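Side-chain contacts in eukaryotic translation initiation factor 5A-2 (Arabidopsis thaliana, PDB 3HKS), which promotes translation elongation and termination by binding between the exit and peptidyl sites of the ribosome and rescuing ribosomes stalled at sequences such as polyproline: residues A[134-137]-A[138-142]; A[148-152]-A[153-157]. All coordinates share one frame; numbering follows the deposited sequence.

Contact 1: residues A[134-137]-A[138-142]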
# COMPACT_ATOMS: atom_id res chain seq x y z
N MET A 134 -13.26 -12.28 -7.69
CA MET A 134 -13.91 -12.32 -6.38
C MET A 134 -15.36 -12.78 -6.48
O MET A 134 -15.76 -13.68 -5.75
CB MET A 134 -13.84 -10.96 -5.68
CG MET A 134 -12.43 -10.58 -5.27
SD MET A 134 -12.29 -8.94 -4.56
CE MET A 134 -13.24 -9.14 -3.07
N ARG A 135 -16.12 -12.16 -7.39
CA ARG A 135 -17.53 -12.45 -7.58
C ARG A 135 -17.76 -13.87 -8.07
O ARG A 135 -18.65 -14.56 -7.57
CB ARG A 135 -18.19 -11.45 -8.54
CG ARG A 135 -18.32 -10.02 -8.01
CD ARG A 135 -19.20 -9.16 -8.95
NE ARG A 135 -20.58 -9.67 -8.92
CZ ARG A 135 -21.41 -9.72 -9.97
NH1 ARG A 135 -21.02 -9.30 -11.17
NH2 ARG A 135 -22.64 -10.20 -9.81
N LEU A 136 -16.96 -14.30 -9.06
CA LEU A 136 -17.05 -15.66 -9.60
C LEU A 136 -16.68 -16.70 -8.55
O LEU A 136 -17.39 -17.67 -8.39
CB LEU A 136 -16.17 -15.83 -10.83
CG LEU A 136 -16.14 -17.20 -11.52
CD1 LEU A 136 -17.50 -17.53 -12.14
CD2 LEU A 136 -15.04 -17.24 -12.59
N GLY A 137 -15.55 -16.51 -7.88
CA GLY A 137 -15.10 -17.42 -6.83
C GLY A 137 -16.12 -17.56 -5.70
O GLY A 137 -16.35 -18.65 -5.22
N PHE A 138 -16.73 -16.44 -5.31
CA PHE A 138 -17.77 -16.44 -4.29
C PHE A 138 -19.04 -17.17 -4.73
O PHE A 138 -19.61 -17.92 -3.94
CB PHE A 138 -18.12 -15.00 -3.85
CG PHE A 138 -19.02 -14.94 -2.65
CD1 PHE A 138 -18.56 -15.36 -1.40
CD2 PHE A 138 -20.32 -14.46 -2.76
CE1 PHE A 138 -19.40 -15.32 -0.29
CE2 PHE A 138 -21.16 -14.40 -1.64
CZ PHE A 138 -20.71 -14.84 -0.42
N ASP A 139 -19.48 -16.93 -5.97
CA ASP A 139 -20.65 -17.62 -6.53
C ASP A 139 -20.40 -19.13 -6.64
O ASP A 139 -21.32 -19.94 -6.44
CB ASP A 139 -21.05 -17.04 -7.90
CG ASP A 139 -21.69 -15.65 -7.80
OD1 ASP A 139 -22.02 -15.19 -6.66
OD2 ASP A 139 -21.86 -15.00 -8.87
N GLU A 140 -19.15 -19.49 -6.92
CA GLU A 140 -18.72 -20.87 -7.09
C GLU A 140 -18.46 -21.61 -5.76
O GLU A 140 -18.18 -22.81 -5.77
CB GLU A 140 -17.45 -20.94 -7.96
CG GLU A 140 -17.59 -20.51 -9.42
CD GLU A 140 -16.28 -20.72 -10.25
OE1 GLU A 140 -16.37 -21.30 -11.36
OE2 GLU A 140 -15.17 -20.34 -9.80
N GLY A 141 -18.54 -20.90 -4.63
CA GLY A 141 -18.30 -21.51 -3.32
C GLY A 141 -16.84 -21.85 -3.07
O GLY A 141 -16.51 -22.72 -2.26
N LYS A 142 -15.96 -21.14 -3.77
CA LYS A 142 -14.53 -21.36 -3.62
C LYS A 142 -13.96 -20.62 -2.43
O LYS A 142 -14.53 -19.64 -1.97
CB LYS A 142 -13.80 -20.96 -4.91
CG LYS A 142 -14.31 -21.73 -6.11
CD LYS A 142 -13.19 -22.26 -6.94
CE LYS A 142 -13.71 -23.15 -8.06
NZ LYS A 142 -12.98 -22.82 -9.31
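Glu-140 folds its side chain back over Leu-136, one helical turn earlier, so that its carboxylate lies against the branched end of the leucine, OE2 at 3.7 Å from Leu-136 CG. The pair spans the point where helix 128-139 gives way to the turn into strand 142-151 of the C-terminal OB-fold domain, through a Schellman motif at Gly-141. Leucine sends CG anti to its own N (chi1 180°), which brings the branch up to the glutamate; Glu-140, extended beyond CG, crosses it at a slant. A long acid suits this place: its methylenes lie by Leu-136 O while the carboxylate reaches Lys-142, making a salt bridge whose hydrogen bond, Lys-142 NZ to Glu-140 OE2 at 3.3 Å, is weak. The same ammonium group pairs with Glu-162 on strand 154-163, so the lysine joins the helix end to the sheet and probably helps balance both acids.

The regular i to i+4 ladder is continued by Phe-138 N to Met-134 O and Asp-139 N to Arg-135 O, and by Glu-140 N to Leu-136 O at 2.9 Å. Gly-141 then turns the chain with positive phi (71°), a conformation that glycine enters at little cost. Met-134 and Phe-138, one turn apart, carry the helix onto the barrel: both touch Leu-100, and the methionine, a long, unbranched apolar chain that can reach both strands, also meets Ile-157 and Val-160. Buried Gly-137 supplies the carbonyl that closes the cap. Lys-142 N reaches Gly-137 O at 2.9 Å, nearly along the C=O axis, with an N-H...O angle of 155°.

Contact 2: residues A[148-152]-A[153-157]. With EDO (1,2-ethanediol), chain F.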
# COMPACT_ATOMS: atom_id res chain seq x y z
N VAL A 148 -4.84 -7.26 0.76
CA VAL A 148 -5.14 -5.85 0.95
C VAL A 148 -3.84 -5.09 1.25
O VAL A 148 -3.08 -5.46 2.15
CB VAL A 148 -6.17 -5.63 2.10
CG1 VAL A 148 -6.40 -4.14 2.37
CG2 VAL A 148 -7.52 -6.35 1.79
N MET A 149 -3.59 -4.03 0.48
CA MET A 149 -2.48 -3.12 0.76
C MET A 149 -3.00 -1.90 1.52
O MET A 149 -3.96 -1.27 1.09
CB MET A 149 -1.76 -2.70 -0.52
CG MET A 149 -0.37 -2.04 -0.25
SD MET A 149 0.48 -1.62 -1.78
CE MET A 149 -0.59 -0.37 -2.47
N SER A 150 -2.40 -1.60 2.66
CA SER A 150 -2.86 -0.48 3.48
C SER A 150 -1.72 0.45 3.90
O SER A 150 -0.63 0.02 4.25
CB SER A 150 -3.61 -0.99 4.71
OG SER A 150 -2.73 -1.70 5.56
N SER A 151 -2.01 1.75 3.85
CA SER A 151 -1.07 2.78 4.28
C SER A 151 -1.83 4.06 4.52
O SER A 151 -2.65 4.46 3.69
CB SER A 151 0.01 3.00 3.21
OG SER A 151 1.11 3.73 3.73
N MET A 152 -1.58 4.68 5.67
CA MET A 152 -2.08 6.01 6.01
C MET A 152 -3.61 6.12 5.97
O MET A 152 -4.17 7.11 5.49
CB MET A 152 -1.40 7.06 5.12
CG MET A 152 0.12 7.15 5.37
SD MET A 152 0.94 8.47 4.49
CE MET A 152 0.52 9.91 5.46
N GLY A 153 -4.28 5.08 6.49
CA GLY A 153 -5.75 5.03 6.53
C GLY A 153 -6.44 4.72 5.21
O GLY A 153 -7.66 4.89 5.07
N GLU A 154 -5.66 4.26 4.23
CA GLU A 154 -6.16 4.02 2.89
C GLU A 154 -5.81 2.59 2.50
O GLU A 154 -4.74 2.10 2.81
CB GLU A 154 -5.54 5.02 1.92
CG GLU A 154 -6.12 5.00 0.51
CD GLU A 154 -5.80 6.26 -0.30
OE1 GLU A 154 -5.57 7.34 0.32
OE2 GLU A 154 -5.78 6.17 -1.55
N GLU A 155 -6.74 1.92 1.83
CA GLU A 155 -6.62 0.49 1.60
C GLU A 155 -7.07 0.14 0.20
O GLU A 155 -8.01 0.73 -0.34
CB GLU A 155 -7.44 -0.31 2.63
CG GLU A 155 -6.99 -0.09 4.07
CD GLU A 155 -7.64 -1.03 5.06
OE1 GLU A 155 -8.83 -0.88 5.36
OE2 GLU A 155 -6.93 -1.93 5.57
N GLN A 156 -6.37 -0.82 -0.39
CA GLN A 156 -6.67 -1.24 -1.73
C GLN A 156 -6.55 -2.75 -1.82
O GLN A 156 -5.53 -3.32 -1.41
CB GLN A 156 -5.68 -0.57 -2.69
CG GLN A 156 -5.98 -0.80 -4.16
CD GLN A 156 -5.18 0.14 -5.06
OE1 GLN A 156 -4.24 -0.28 -5.71
NE2 GLN A 156 -5.56 1.42 -5.06
N ILE A 157 -7.59 -3.38 -2.36
CA ILE A 157 -7.52 -4.81 -2.71
C ILE A 157 -6.59 -4.92 -3.91
O ILE A 157 -6.86 -4.35 -4.95
CB ILE A 157 -8.92 -5.42 -2.98
CG1 ILE A 157 -9.74 -5.49 -1.68
CG2 ILE A 157 -8.79 -6.81 -3.65
CD1 ILE A 157 -11.28 -5.76 -1.87
C1 EDO F . -11.27 -1.04 -1.40
O1 EDO F . -12.41 -0.21 -1.11
C2 EDO F . -11.12 -1.20 -2.91
O2 EDO F . -9.82 -1.71 -3.25
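Glu-155 reaches over its non-hydrogen-bonded partner Ser-150 and the diagonal Val-148, on one face of the hairpin made by strands 142-151 and 154-163. Its CB lies near Val-148 CG1, at 4.0 Å. CG, placed anti to the carbonyl carbon (chi1 -61°), comes within 3.6 Å of Ser-150 CB, and CD stays near that same carbon. At the tip the two oxygens part company. Glu-155 OE2 rests against Ser-150 CB and also lies near Val-148 CG1, whereas OE1 forms a salt bridge with Lys-119. The glutamate thus offers methylenes to its neighbours and a charge to strand 118-119. Small Ser-150 leaves room for the acid to lie across it, and beta-branched Val-148 suits an extended strand, its CG2 packing on Ile-157 CG1 at 4.2 Å.

The other face carries Met-149, Gln-156, Ser-151 and Glu-154. Ser-151 OG bonds to His-92 O, and Glu-154 OE1 pairs with Arg-45 of the N-terminal domain. In the sheet itself, Met-149 and Gln-156, a hydrogen-bonded pair, exchange two backbone bonds, Met-149 N to Gln-156 O being 2.8 Å. Ile-157 N, beyond this pair, donates to O2 of a 1,2-ethanediol, probably from the crystallisation liquor, at 2.9 Å.

At the turn Glu-154 N donates a hydrogen bond to Ser-151 O, 3.1 Å away and from above the carbonyl plane. Met-152 and Gly-153 both have positive phi, easy for glycine and less so for methionine, giving the tight type I' turn of a beta hairpin with a two-residue loop.

Contact 1 comes first along the chain and contact 2 follows it, with their centres about 23 Å apart. Strand 142-151 connects them: it starts at the helix end of contact 1 and runs to the hairpin turn of contact 2. Both belong to the C-terminal OB-fold domain, yet at different places in the elongated molecule. The helix end lies about 25 Å from the chain centre, while the hairpin, about 5 Å from it, faces the N-terminal SH3-like domain. They touch directly where the helix packs on the sheet, Met-134 CE lying 4.1 Å from Ile-157 CD1. One hairpin therefore takes part both in the helix-covered part of the sheet and in the junction between domains.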